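CalU16 (Micromonospora echinospora, PDB 4FPW) probably protects its producer against the enediyne calicheamicin by a self-sacrifice mechanism, as an AHA1-family protein of the Bet v 1-like superfamily. Local coordinates at residues Q27-P32 with D133-F138; E35-C40 with C76-R81; N47-E52 with E129-F134; R99-E102 with T107-E110. All coordinates share one frame; numbering follows the deposited sequence.

Interaction 1: residues Q27-P32 with D133-F138; sequences QRYDAP and DFLGMF
Y29 and L135 meet where the strand 20-29 ends beside the last turns of helix 118-138, the long helix that packs against the antiparallel sheet in the helix-grip fold of Bet v 1-like proteins. Their side chains run past each other at a slant. The phenol end of the tyrosine does the touching: OH of Y29 lies 3.7 Å from CD2 of L135, and CZ of Y29 is 4.0 Å from that same methyl. One branch of the leucine thus carries the contact. It is set by a first torsion of 172°, which holds CG anti to the leucine's own backbone N. On the strand side, chi1 of -56° places CG of Y29 anti to its carbonyl carbon, and CB already heads for the helix. A second touch comes from the helix backbone, where CA of G136 is 4.1 Å from CE1 of Y29.

The phenol also turns toward its own strand. OH of Y29 approaches OE1 of Q27 at a modelled 2.4 Å, too short to be taken at face value, so the details of this bond are doubtful. Next to this, L132 of the same helix touches both Q27 and Y29, and I139 packs on Y29, consistent with the burial of the ring. The polar side of the contact passes through water: the carboxylate of D133, also in a salt bridge with R169, receives a hydrogen bond from a water molecule at OD1 (3.1 Å), while NE2 of Q27 makes a weak bond to this water at 2.7 Å.

Interaction 2: residues E35-C40 with C76-R81; sequences EVWSAC and CEPPRR
E77, whose carbonyl carbon comes within 4.5 Å of CH2 of W37, has its carbonyl oxygen gripped by two backbone donors: N of R80 at 2.8 Å and N of R81 at 2.9 Å. With R80 and R81 both facing E77, this is a classic beta bulge, and it closes the tight turn between strands 70-77 and 81-86. A cis peptide joins P78 to P79 within the turn, which presents its backbone and both prolines to helix 33-41.

W37 reaches out from that helix with CG anti to the backbone N (chi1 -179°) and lays its indole against the turn. One face takes the CA atoms of P78 and P79 and, farther off, N of R80. The P79 contact meets the geometry of a CH-pi interaction: CA stands 3.6 Å from the centroid of the five-membered ring of W37, only 16° off the ring normal. P78 touches the pyrrole side, its CB 3.4 Å from NE1 of W37. C76 comes from another direction, at the rim, with SG in the ring plane and 3.9 Å from CZ2 of W37; at 84° off the normal this is an edge-on sulfur-aromatic contact. The far corner of the ring approaches the strand backbone obliquely, CH2 of W37 lying 3.2 Å from O of R81.

Around this, L82 and L100 of the sheet also touch W37, while the charged ends turn elsewhere, R81 to E97 and E77 to R75. Between helix and turn, then, cohesion comes from dispersion and CH-pi contact, while the backbone hydrogen bonds around E77 serve to shape the turn under the indole.

Interaction 3: residues N47-E52 with E129-F134; sequences NRWFIE and EMALDF
W49 and F134 meet at their roots: CB of W49 lies 3.2 Å from O of F134, and CB of F134 is likewise 3.2 Å from O of W49. The two CB atoms are 3.8 Å apart, so each side chain leaves its backbone against the carbonyl of the other. One turn earlier in the helix, O of A131 sits 3.4 Å from CE3 of W49, approaching the indole obliquely. The methyl of A131 meets the next aromatic residue instead, with its CB 3.9 Å from CD1 of F50.

Two torsions sort these rings. W49 has CG between its backbone N and carbonyl carbon, chi1 58°, which turns the indole along the helix past A131. F134 has CG anti to its carbonyl carbon at chi1 -71°, and its ring runs away from the contact, with O of M130 at its edge. CB of F50 lies 3.4 Å above one face of the W49 indole, so these sequence neighbours also pack on each other.

In the Bet v 1-like helix-grip fold, helix 43-49 is here the second of the two short helices that follow strand 20-29, and this contact fastens its end to the long helix 118-138.

The second shell fixes the indole. NE1 of W49 is hydrogen-bonded to O of A39 in helix 33-41, and F138 meets the indole with the ring planes about 25° apart. On other sides of the long helix, L132 packs on I25 of the sheet, M130 contacts helix 161-177, and E129 holds a salt bridge to R8 and a hydrogen bond from NE1 of W173.

Interaction 4: residues R99-E102 with T107-E110; sequences RLSE and TLLE
R99 and E110 pair across a beta hairpin whose arms, strands 94-103 and 106-115, belong to the large antiparallel sheet; the short segments run at 162° to each other, close to antiparallel.

Backbone bonds define this end of the pairing. N of R99 donates to O of E110 at 2.9 Å, with a nearly straight N-H...O angle of 165°, and N of E110 returns to O of R99 at 2.7 Å, as expected of a hydrogen-bonded antiparallel pair. Nearer the hairpin turn, N of L108 donates to O of S101 at 2.8 Å, and CA of T107 adds a CA-H...O contact to that same oxygen at 3.2 Å.

Apolar packing lies on the face that carries L100, L109 and T107. Its closest side-chain touch is CD2 of L100 against CB of L109, 3.9 Å, and V36 of helix 33-41 also packs on L100 and on T107.

Charge and hydroxyl chemistry occupy the other face. The guanidinium of R99, swung over by a bend at chi3, also has salt bridges to E112 and E97, so E110 is one of three carboxylates around it. OG of S101 makes a weak bond to O of L108 at 3.3 Å. In the cross-strand salt bridge, NH1 of R99 meets OE2 of E110 at 3.0 Å; the carboxylate oxygen comes to the guanidinium edge near its plane, although the two groups' planes stand 82° apart.

Interactions 1 and 3 share helix 118-138 and overlap at D133 and F134, but use different sides of it: one meets the sheet at buried residues, the other receives helix 43-49 in a partly buried setting. Interaction 2, a surface contact, joins helix 33-41 to a turn. Interaction 4 lies within the sheet, about 9 Å from interaction 2 between centres, where O of R80 probably bonds to N of L100 at 2.8 Å. Strand 20-29 neighbours 106-115, linking interactions 1 and 4. Chemically, only interaction 4 relies on direct hydrogen bonds and a salt bridge between its segments; the others join theirs mainly by apolar and aromatic packing, with a weak water bridge added in interaction 1.

Interaction 1: residues Q27-P32 with D133-F138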
loop_
_atom_site.group_PDB
_atom_site.type_symbol
_atom_site.label_atom_id
_atom_site.label_comp_id
_atom_site.label_asym_id
_atom_site.label_seq_id
_atom_site.Cartn_x
_atom_site.Cartn_y
_atom_site.Cartn_z
ATOM N N GLN A 27 -0.092 -5.488 9.277
ATOM C CA GLN A 27 1.194 -5.942 9.733
ATOM C C GLN A 27 1.576 -5.114 10.926
ATOM O O GLN A 27 1.341 -3.896 10.960
ATOM C CB GLN A 27 2.241 -5.734 8.669
ATOM C CG GLN A 27 1.986 -6.496 7.383
ATOM C CD GLN A 27 3.143 -6.351 6.429
ATOM O OE1 GLN A 27 3.535 -5.236 6.095
ATOM N NE2 GLN A 27 3.698 -7.474 5.979
ATOM N N ARG A 28 2.172 -5.781 11.906
ATOM C CA ARG A 28 2.561 -5.122 13.114
ATOM C C ARG A 28 4.062 -4.944 13.056
ATOM O O ARG A 28 4.777 -5.850 12.619
ATOM C CB ARG A 28 2.150 -5.959 14.317
ATOM C CG ARG A 28 1.723 -5.098 15.483
ATOM C CD ARG A 28 1.900 -5.805 16.804
ATOM N NE ARG A 28 2.450 -4.898 17.797
ATOM C CZ ARG A 28 2.842 -5.273 19.007
ATOM N NH1 ARG A 28 2.737 -6.550 19.378
ATOM N NH2 ARG A 28 3.347 -4.368 19.852
ATOM N N TYR A 29 4.539 -3.771 13.461
ATOM C CA TYR A 29 5.973 -3.553 13.570
ATOM C C TYR A 29 6.351 -3.114 14.957
ATOM O O TYR A 29 5.600 -2.430 15.656
ATOM C CB TYR A 29 6.483 -2.530 12.563
ATOM C CG TYR A 29 6.146 -2.886 11.139
ATOM C CD1 TYR A 29 6.933 -3.778 10.415
ATOM C CD2 TYR A 29 5.034 -2.342 10.523
ATOM C CE1 TYR A 29 6.615 -4.110 9.120
ATOM C CE2 TYR A 29 4.707 -2.672 9.235
ATOM C CZ TYR A 29 5.497 -3.551 8.535
ATOM O OH TYR A 29 5.137 -3.844 7.239
ATOM N N ASP A 30 7.568 -3.515 15.305
ATOM C CA ASP A 30 8.180 -3.350 16.610
ATOM C C ASP A 30 8.967 -2.029 16.642
ATOM O O ASP A 30 9.968 -1.905 17.345
ATOM C CB ASP A 30 9.121 -4.550 16.792
ATOM C CG ASP A 30 9.525 -4.799 18.218
ATOM O OD1 ASP A 30 8.912 -4.238 19.157
ATOM O OD2 ASP A 30 10.486 -5.581 18.381
ATOM N N ALA A 31 8.534 -1.063 15.836
ATOM C CA ALA A 31 9.096 0.276 15.843
ATOM C C ALA A 31 7.945 1.193 16.195
ATOM O O ALA A 31 6.799 0.787 16.116
ATOM C CB ALA A 31 9.665 0.617 14.484
ATOM N N PRO A 32 8.235 2.418 16.626
ATOM C CA PRO A 32 7.094 3.245 16.977
ATOM C C PRO A 32 6.482 3.946 15.762
ATOM O O PRO A 32 7.083 3.976 14.689
ATOM C CB PRO A 32 7.658 4.232 18.007
ATOM C CG PRO A 32 9.144 4.217 17.831
ATOM C CD PRO A 32 9.513 2.933 17.148
ATOM N N ASP A 133 7.552 -6.363 2.408
ATOM C CA ASP A 133 8.739 -7.157 2.794
ATOM C C ASP A 133 9.945 -6.268 2.974
ATOM O O ASP A 133 10.657 -6.389 3.971
ATOM C CB ASP A 133 9.107 -8.223 1.754
ATOM C CG ASP A 133 8.163 -9.389 1.751
ATOM O OD1 ASP A 133 7.225 -9.429 2.580
ATOM O OD2 ASP A 133 8.360 -10.292 0.920
ATOM N N PHE A 134 10.180 -5.380 2.014
ATOM C CA PHE A 134 11.369 -4.542 2.059
ATOM C C PHE A 134 11.242 -3.433 3.108
ATOM O O PHE A 134 12.238 -3.037 3.712
ATOM C CB PHE A 134 11.756 -4.062 0.658
ATOM C CG PHE A 134 12.299 -5.179 -0.200
ATOM C CD1 PHE A 134 13.667 -5.384 -0.324
ATOM C CD2 PHE A 134 11.434 -6.085 -0.825
ATOM C CE1 PHE A 134 14.160 -6.444 -1.077
ATOM C CE2 PHE A 134 11.922 -7.138 -1.581
ATOM C CZ PHE A 134 13.285 -7.319 -1.706
ATOM N N LEU A 135 10.025 -2.975 3.374
ATOM C CA LEU A 135 9.795 -2.149 4.552
ATOM C C LEU A 135 10.233 -2.929 5.798
ATOM O O LEU A 135 11.071 -2.465 6.563
ATOM C CB LEU A 135 8.328 -1.733 4.657
ATOM C CG LEU A 135 7.920 -1.033 5.955
ATOM C CD1 LEU A 135 8.761 0.207 6.228
ATOM C CD2 LEU A 135 6.444 -0.682 5.902
ATOM N N GLY A 136 9.683 -4.126 5.968
ATOM C CA GLY A 136 10.061 -5.010 7.051
ATOM C C GLY A 136 11.559 -5.137 7.163
ATOM O O GLY A 136 12.114 -4.864 8.226
HETATM N N MSE A 137 12.223 -5.542 6.074
HETATM C CA MSE A 137 13.691 -5.608 6.050
HETATM C C MSE A 137 14.304 -4.283 6.473
HETATM O O MSE A 137 15.291 -4.252 7.211
HETATM C CB MSE A 137 14.210 -5.917 4.655
HETATM C CG MSE A 137 13.956 -7.331 4.164
HETATM SE SE MSE A 137 14.985 -7.717 2.732
HETATM C CE MSE A 137 13.868 -8.829 1.871
ATOM N N PHE A 138 13.725 -3.189 5.987
ATOM C CA PHE A 138 14.272 -1.857 6.231
ATOM C C PHE A 138 14.178 -1.507 7.708
ATOM O O PHE A 138 15.161 -1.062 8.306
ATOM C CB PHE A 138 13.547 -0.821 5.382
ATOM C CG PHE A 138 13.898 0.596 5.713
ATOM C CD1 PHE A 138 15.213 1.015 5.712
ATOM C CD2 PHE A 138 12.903 1.523 5.989
ATOM C CE1 PHE A 138 15.537 2.330 5.998
ATOM C CE2 PHE A 138 13.219 2.836 6.277
ATOM C CZ PHE A 138 14.540 3.242 6.282
HETATM O O HOH W 1 4.617 -8.161 3.546
#

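Interaction 2: residues E35-C40 with C76-R81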
loop_
_atom_site.group_PDB
_atom_site.type_symbol
_atom_site.label_atom_id
_atom_site.label_comp_id
_atom_site.label_asym_id
_atom_site.label_seq_id
_atom_site.Cartn_x
_atom_site.Cartn_y
_atom_site.Cartn_z
ATOM N N GLU A 35 8.573 6.641 13.537
ATOM C CA GLU A 35 9.623 6.024 12.739
ATOM C C GLU A 35 9.012 5.338 11.533
ATOM O O GLU A 35 9.551 5.427 10.443
ATOM C CB GLU A 35 10.412 5.007 13.573
ATOM C CG GLU A 35 11.176 5.627 14.742
ATOM C CD GLU A 35 11.944 4.611 15.581
ATOM O OE1 GLU A 35 12.426 3.597 15.029
ATOM O OE2 GLU A 35 12.072 4.828 16.807
ATOM N N VAL A 36 7.883 4.669 11.735
ATOM C CA VAL A 36 7.215 3.965 10.656
ATOM C C VAL A 36 6.622 4.994 9.691
ATOM O O VAL A 36 6.727 4.831 8.484
ATOM C CB VAL A 36 6.122 3.017 11.185
ATOM C CG1 VAL A 36 5.420 2.314 10.042
ATOM C CG2 VAL A 36 6.710 1.984 12.142
ATOM N N TRP A 37 6.006 6.050 10.224
ATOM C CA TRP A 37 5.540 7.177 9.393
ATOM C C TRP A 37 6.647 7.780 8.522
ATOM O O TRP A 37 6.525 7.849 7.301
ATOM C CB TRP A 37 4.935 8.282 10.255
ATOM C CG TRP A 37 4.431 9.434 9.460
ATOM C CD1 TRP A 37 4.979 10.685 9.385
ATOM C CD2 TRP A 37 3.283 9.441 8.604
ATOM N NE1 TRP A 37 4.242 11.467 8.528
ATOM C CE2 TRP A 37 3.191 10.730 8.042
ATOM C CE3 TRP A 37 2.322 8.481 8.256
ATOM C CZ2 TRP A 37 2.172 11.086 7.162
ATOM C CZ3 TRP A 37 1.310 8.838 7.378
ATOM C CH2 TRP A 37 1.242 10.130 6.846
ATOM N N SER A 38 7.717 8.236 9.149
ATOM C CA SER A 38 8.910 8.631 8.405
ATOM C C SER A 38 9.359 7.627 7.321
ATOM O O SER A 38 9.733 8.026 6.216
ATOM C CB SER A 38 10.060 8.860 9.369
ATOM O OG SER A 38 10.195 10.240 9.628
ATOM N N ALA A 39 9.328 6.335 7.643
ATOM C CA ALA A 39 9.833 5.290 6.741
ATOM C C ALA A 39 8.929 5.087 5.555
ATOM O O ALA A 39 9.355 4.554 4.535
ATOM C CB ALA A 39 9.963 3.977 7.480
ATOM N N CYS A 40 7.673 5.490 5.723
ATOM C CA CYS A 40 6.623 5.329 4.738
ATOM C C CYS A 40 6.287 6.644 4.028
ATOM O O CYS A 40 5.422 6.670 3.156
ATOM C CB CYS A 40 5.359 4.805 5.416
ATOM S SG CYS A 40 5.138 3.024 5.322
ATOM N N CYS A 76 -3.400 13.681 4.042
ATOM C CA CYS A 76 -2.160 13.462 4.783
ATOM C C CYS A 76 -2.345 13.945 6.217
ATOM O O CYS A 76 -2.367 15.160 6.482
ATOM C CB CYS A 76 -0.980 14.176 4.119
ATOM S SG CYS A 76 0.640 13.442 4.490
ATOM N N GLU A 77 -2.493 12.976 7.124
ATOM C CA GLU A 77 -2.709 13.222 8.551
ATOM C C GLU A 77 -1.544 12.604 9.321
ATOM O O GLU A 77 -1.694 11.536 9.922
ATOM C CB GLU A 77 -4.047 12.597 8.991
ATOM C CG GLU A 77 -5.274 13.294 8.405
ATOM C CD GLU A 77 -6.586 12.512 8.508
ATOM O OE1 GLU A 77 -6.615 11.363 8.996
ATOM O OE2 GLU A 77 -7.620 13.066 8.095
ATOM N N PRO A 78 -0.365 13.251 9.278
ATOM C CA PRO A 78 0.793 12.661 9.964
ATOM C C PRO A 78 0.566 12.603 11.460
ATOM O O PRO A 78 -0.019 13.525 11.989
ATOM C CB PRO A 78 1.935 13.630 9.649
ATOM C CG PRO A 78 1.286 14.926 9.304
ATOM C CD PRO A 78 -0.107 14.625 8.814
ATOM N N PRO A 79 1.036 11.543 12.146
ATOM C CA PRO A 79 1.784 10.409 11.632
ATOM C C PRO A 79 0.915 9.173 11.440
ATOM O O PRO A 79 1.435 8.062 11.536
ATOM C CB PRO A 79 2.814 10.178 12.734
ATOM C CG PRO A 79 2.071 10.495 13.983
ATOM C CD PRO A 79 0.992 11.494 13.621
ATOM N N ARG A 80 -0.372 9.367 11.132
ATOM C CA ARG A 80 -1.360 8.279 11.127
ATOM C C ARG A 80 -1.820 7.881 9.738
ATOM O O ARG A 80 -1.698 6.726 9.330
ATOM C CB ARG A 80 -2.610 8.677 11.915
ATOM C CG ARG A 80 -2.441 8.744 13.423
ATOM C CD ARG A 80 -3.747 9.158 14.097
ATOM N NE ARG A 80 -4.698 8.044 14.225
ATOM C CZ ARG A 80 -4.785 7.210 15.271
ATOM N NH1 ARG A 80 -3.975 7.330 16.318
ATOM N NH2 ARG A 80 -5.699 6.238 15.272
ATOM N N ARG A 81 -2.377 8.834 9.006
ATOM C CA ARG A 81 -3.124 8.485 7.809
ATOM C C ARG A 81 -2.556 9.125 6.554
ATOM O O ARG A 81 -1.937 10.190 6.592
ATOM C CB ARG A 81 -4.593 8.860 8.004
ATOM C CG ARG A 81 -5.394 8.938 6.716
ATOM C CD ARG A 81 -6.867 9.178 6.985
ATOM N NE ARG A 81 -7.668 8.795 5.832
ATOM C CZ ARG A 81 -8.952 9.095 5.667
ATOM N NH1 ARG A 81 -9.615 9.787 6.591
ATOM N NH2 ARG A 81 -9.578 8.694 4.566
#

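Interaction 3: residues N47-E52 with E129-F134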
loop_
_atom_site.group_PDB
_atom_site.type_symbol
_atom_site.label_atom_id
_atom_site.label_comp_id
_atom_site.label_asym_id
_atom_site.label_seq_id
_atom_site.Cartn_x
_atom_site.Cartn_y
_atom_site.Cartn_z
ATOM N N ASN A 47 13.129 5.518 -0.303
ATOM C CA ASN A 47 14.110 5.188 -1.320
ATOM C C ASN A 47 14.921 3.931 -1.019
ATOM O O ASN A 47 15.474 3.297 -1.924
ATOM C CB ASN A 47 15.108 6.337 -1.457
ATOM C CG ASN A 47 15.247 6.832 -2.879
ATOM O OD1 ASN A 47 15.984 7.799 -3.122
ATOM N ND2 ASN A 47 14.574 6.175 -3.838
ATOM N N ARG A 48 15.046 3.608 0.261
ATOM C CA ARG A 48 15.773 2.440 0.647
ATOM C C ARG A 48 15.012 1.205 0.205
ATOM O O ARG A 48 15.545 0.375 -0.533
ATOM C CB ARG A 48 16.014 2.429 2.152
ATOM C CG ARG A 48 16.884 3.582 2.626
ATOM C CD ARG A 48 18.149 3.145 3.377
ATOM N NE ARG A 48 19.107 2.256 2.684
ATOM C CZ ARG A 48 19.466 2.285 1.393
ATOM N NH1 ARG A 48 18.972 3.171 0.532
ATOM N NH2 ARG A 48 20.352 1.394 0.951
ATOM N N TRP A 49 13.753 1.101 0.608
ATOM C CA TRP A 49 13.036 -0.167 0.488
ATOM C C TRP A 49 12.102 -0.248 -0.708
ATOM O O TRP A 49 11.738 -1.350 -1.107
ATOM C CB TRP A 49 12.272 -0.491 1.783
ATOM C CG TRP A 49 11.287 0.547 2.205
ATOM C CD1 TRP A 49 11.527 1.639 2.964
ATOM C CD2 TRP A 49 9.896 0.573 1.892
ATOM N NE1 TRP A 49 10.373 2.356 3.150
ATOM C CE2 TRP A 49 9.353 1.721 2.495
ATOM C CE3 TRP A 49 9.054 -0.267 1.157
ATOM C CZ2 TRP A 49 8.004 2.063 2.376
ATOM C CZ3 TRP A 49 7.713 0.067 1.047
ATOM C CH2 TRP A 49 7.202 1.220 1.659
ATOM N N PHE A 50 11.714 0.892 -1.276
ATOM C CA PHE A 50 10.819 0.901 -2.432
ATOM C C PHE A 50 11.298 1.951 -3.446
ATOM O O PHE A 50 12.473 2.313 -3.442
ATOM C CB PHE A 50 9.372 1.121 -1.951
ATOM C CG PHE A 50 8.300 0.882 -3.009
ATOM C CD1 PHE A 50 8.208 -0.329 -3.678
ATOM C CD2 PHE A 50 7.371 1.863 -3.304
ATOM C CE1 PHE A 50 7.222 -0.554 -4.630
ATOM C CE2 PHE A 50 6.387 1.653 -4.260
ATOM C CZ PHE A 50 6.309 0.445 -4.926
ATOM N N ILE A 51 10.409 2.382 -4.341
ATOM C CA ILE A 51 10.662 3.427 -5.328
ATOM C C ILE A 51 10.361 4.798 -4.767
ATOM O O ILE A 51 9.238 5.041 -4.329
ATOM C CB ILE A 51 9.704 3.300 -6.544
ATOM C CG1 ILE A 51 9.836 1.930 -7.237
ATOM C CG2 ILE A 51 9.978 4.412 -7.552
ATOM C CD1 ILE A 51 8.724 1.638 -8.228
ATOM N N GLU A 52 11.307 5.727 -4.862
ATOM C CA GLU A 52 11.047 7.099 -4.413
ATOM C C GLU A 52 10.023 7.870 -5.246
ATOM O O GLU A 52 10.080 7.857 -6.475
ATOM C CB GLU A 52 12.307 7.935 -4.395
ATOM C CG GLU A 52 12.111 9.255 -3.678
ATOM C CD GLU A 52 13.196 10.248 -3.981
ATOM O OE1 GLU A 52 14.376 9.892 -3.814
ATOM O OE2 GLU A 52 12.867 11.387 -4.389
ATOM N N GLU A 129 2.399 -6.473 -0.806
ATOM C CA GLU A 129 2.994 -7.426 0.127
ATOM C C GLU A 129 4.474 -7.581 -0.145
ATOM O O GLU A 129 5.268 -7.583 0.794
ATOM C CB GLU A 129 2.311 -8.776 0.039
ATOM C CG GLU A 129 1.139 -8.921 0.985
ATOM C CD GLU A 129 0.531 -10.297 0.890
ATOM O OE1 GLU A 129 -0.282 -10.537 -0.021
ATOM O OE2 GLU A 129 0.884 -11.163 1.696
HETATM N N MSE A 130 4.840 -7.690 -1.424
HETATM C CA MSE A 130 6.249 -7.790 -1.826
HETATM C C MSE A 130 6.976 -6.571 -1.340
HETATM O O MSE A 130 8.081 -6.655 -0.794
HETATM C CB MSE A 130 6.415 -7.828 -3.341
HETATM C CG MSE A 130 5.739 -9.020 -4.021
HETATM SE SE MSE A 130 6.535 -10.755 -3.475
HETATM C CE MSE A 130 5.009 -11.717 -4.165
ATOM N N ALA A 131 6.357 -5.416 -1.532
ATOM C CA ALA A 131 6.957 -4.153 -1.133
ATOM C C ALA A 131 7.080 -4.017 0.381
ATOM O O ALA A 131 8.090 -3.510 0.884
ATOM C CB ALA A 131 6.153 -2.989 -1.691
ATOM N N LEU A 132 6.046 -4.437 1.105
ATOM C CA LEU A 132 6.082 -4.382 2.562
ATOM C C LEU A 132 7.157 -5.317 3.145
ATOM O O LEU A 132 7.653 -5.055 4.237
ATOM C CB LEU A 132 4.698 -4.647 3.155
ATOM C CG LEU A 132 3.745 -3.461 2.931
ATOM C CD1 LEU A 132 2.313 -3.855 3.219
ATOM C CD2 LEU A 132 4.133 -2.230 3.751
ATOM N N ASP A 133 7.552 -6.363 2.408
ATOM C CA ASP A 133 8.739 -7.157 2.794
ATOM C C ASP A 133 9.945 -6.268 2.974
ATOM O O ASP A 133 10.657 -6.389 3.971
ATOM C CB ASP A 133 9.107 -8.223 1.754
ATOM C CG ASP A 133 8.163 -9.389 1.751
ATOM O OD1 ASP A 133 7.225 -9.429 2.580
ATOM O OD2 ASP A 133 8.360 -10.292 0.920
ATOM N N PHE A 134 10.180 -5.380 2.014
ATOM C CA PHE A 134 11.369 -4.542 2.059
ATOM C C PHE A 134 11.242 -3.433 3.108
ATOM O O PHE A 134 12.238 -3.037 3.712
ATOM C CB PHE A 134 11.756 -4.062 0.658
ATOM C CG PHE A 134 12.299 -5.179 -0.200
ATOM C CD1 PHE A 134 13.667 -5.384 -0.324
ATOM C CD2 PHE A 134 11.434 -6.085 -0.825
ATOM C CE1 PHE A 134 14.160 -6.444 -1.077
ATOM C CE2 PHE A 134 11.922 -7.138 -1.581
ATOM C CZ PHE A 134 13.285 -7.319 -1.706
#

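Interaction 4: residues R99-E102 with T107-E110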
loop_
_atom_site.group_PDB
_atom_site.type_symbol
_atom_site.label_atom_id
_atom_site.label_comp_id
_atom_site.label_asym_id
_atom_site.label_seq_id
_atom_site.Cartn_x
_atom_site.Cartn_y
_atom_site.Cartn_z
ATOM N N ARG A 99 -2.966 3.612 7.187
ATOM C CA ARG A 99 -3.235 3.977 8.575
ATOM C C ARG A 99 -2.224 3.284 9.481
ATOM O O ARG A 99 -2.056 2.064 9.416
ATOM C CB ARG A 99 -4.635 3.548 9.005
ATOM C CG ARG A 99 -5.730 3.948 8.041
ATOM C CD ARG A 99 -7.036 3.225 8.338
ATOM N NE ARG A 99 -7.706 2.905 7.082
ATOM C CZ ARG A 99 -7.735 1.711 6.490
ATOM N NH1 ARG A 99 -7.170 0.649 7.050
ATOM N NH2 ARG A 99 -8.374 1.578 5.328
ATOM N N LEU A 100 -1.556 4.077 10.313
ATOM C CA LEU A 100 -0.687 3.581 11.358
ATOM C C LEU A 100 -1.355 3.855 12.699
ATOM O O LEU A 100 -1.747 4.997 12.973
ATOM C CB LEU A 100 0.661 4.294 11.316
ATOM C CG LEU A 100 1.406 4.307 9.986
ATOM C CD1 LEU A 100 2.740 5.019 10.124
ATOM C CD2 LEU A 100 1.608 2.897 9.456
ATOM N N SER A 101 -1.488 2.818 13.525
ATOM C CA SER A 101 -2.015 2.970 14.882
ATOM C C SER A 101 -1.012 2.439 15.886
ATOM O O SER A 101 -0.284 1.482 15.603
ATOM C CB SER A 101 -3.349 2.227 15.041
ATOM O OG SER A 101 -3.373 1.014 14.295
ATOM N N GLU A 102 -0.971 3.070 17.055
ATOM C CA GLU A 102 -0.148 2.579 18.139
ATOM C C GLU A 102 -0.768 1.310 18.698
ATOM O O GLU A 102 -1.979 1.229 18.913
ATOM C CB GLU A 102 -0.038 3.596 19.273
ATOM C CG GLU A 102 0.693 4.882 18.937
ATOM C CD GLU A 102 0.811 5.781 20.155
ATOM O OE1 GLU A 102 1.357 5.319 21.184
ATOM O OE2 GLU A 102 0.342 6.942 20.099
ATOM N N THR A 107 3.615 -0.471 16.306
ATOM C CA THR A 107 2.575 0.074 15.417
ATOM C C THR A 107 1.867 -1.008 14.590
ATOM O O THR A 107 2.515 -1.957 14.139
ATOM C CB THR A 107 3.109 1.240 14.527
ATOM O OG1 THR A 107 2.871 0.970 13.141
ATOM C CG2 THR A 107 4.584 1.461 14.708
ATOM N N LEU A 108 0.541 -0.869 14.425
ATOM C CA LEU A 108 -0.239 -1.747 13.528
ATOM C C LEU A 108 -0.479 -1.073 12.169
ATOM O O LEU A 108 -1.472 -0.381 11.967
ATOM C CB LEU A 108 -1.592 -2.197 14.137
ATOM C CG LEU A 108 -2.549 -2.919 13.130
ATOM C CD1 LEU A 108 -1.882 -4.119 12.481
ATOM C CD2 LEU A 108 -3.897 -3.353 13.692
ATOM N N LEU A 109 0.421 -1.291 11.225
ATOM C CA LEU A 109 0.251 -0.709 9.898
ATOM C C LEU A 109 -0.980 -1.286 9.238
ATOM O O LEU A 109 -1.282 -2.462 9.432
ATOM C CB LEU A 109 1.485 -0.976 9.040
ATOM C CG LEU A 109 1.399 -0.632 7.553
ATOM C CD1 LEU A 109 2.714 -0.068 7.074
ATOM C CD2 LEU A 109 1.034 -1.834 6.696
ATOM N N GLU A 110 -1.700 -0.462 8.473
ATOM C CA GLU A 110 -2.780 -0.948 7.627
ATOM C C GLU A 110 -2.706 -0.276 6.271
ATOM O O GLU A 110 -2.728 0.954 6.173
ATOM C CB GLU A 110 -4.164 -0.711 8.260
ATOM C CG GLU A 110 -4.462 -1.673 9.407
ATOM C CD GLU A 110 -5.923 -1.743 9.822
ATOM O OE1 GLU A 110 -6.158 -1.890 11.046
ATOM O OE2 GLU A 110 -6.818 -1.696 8.942
#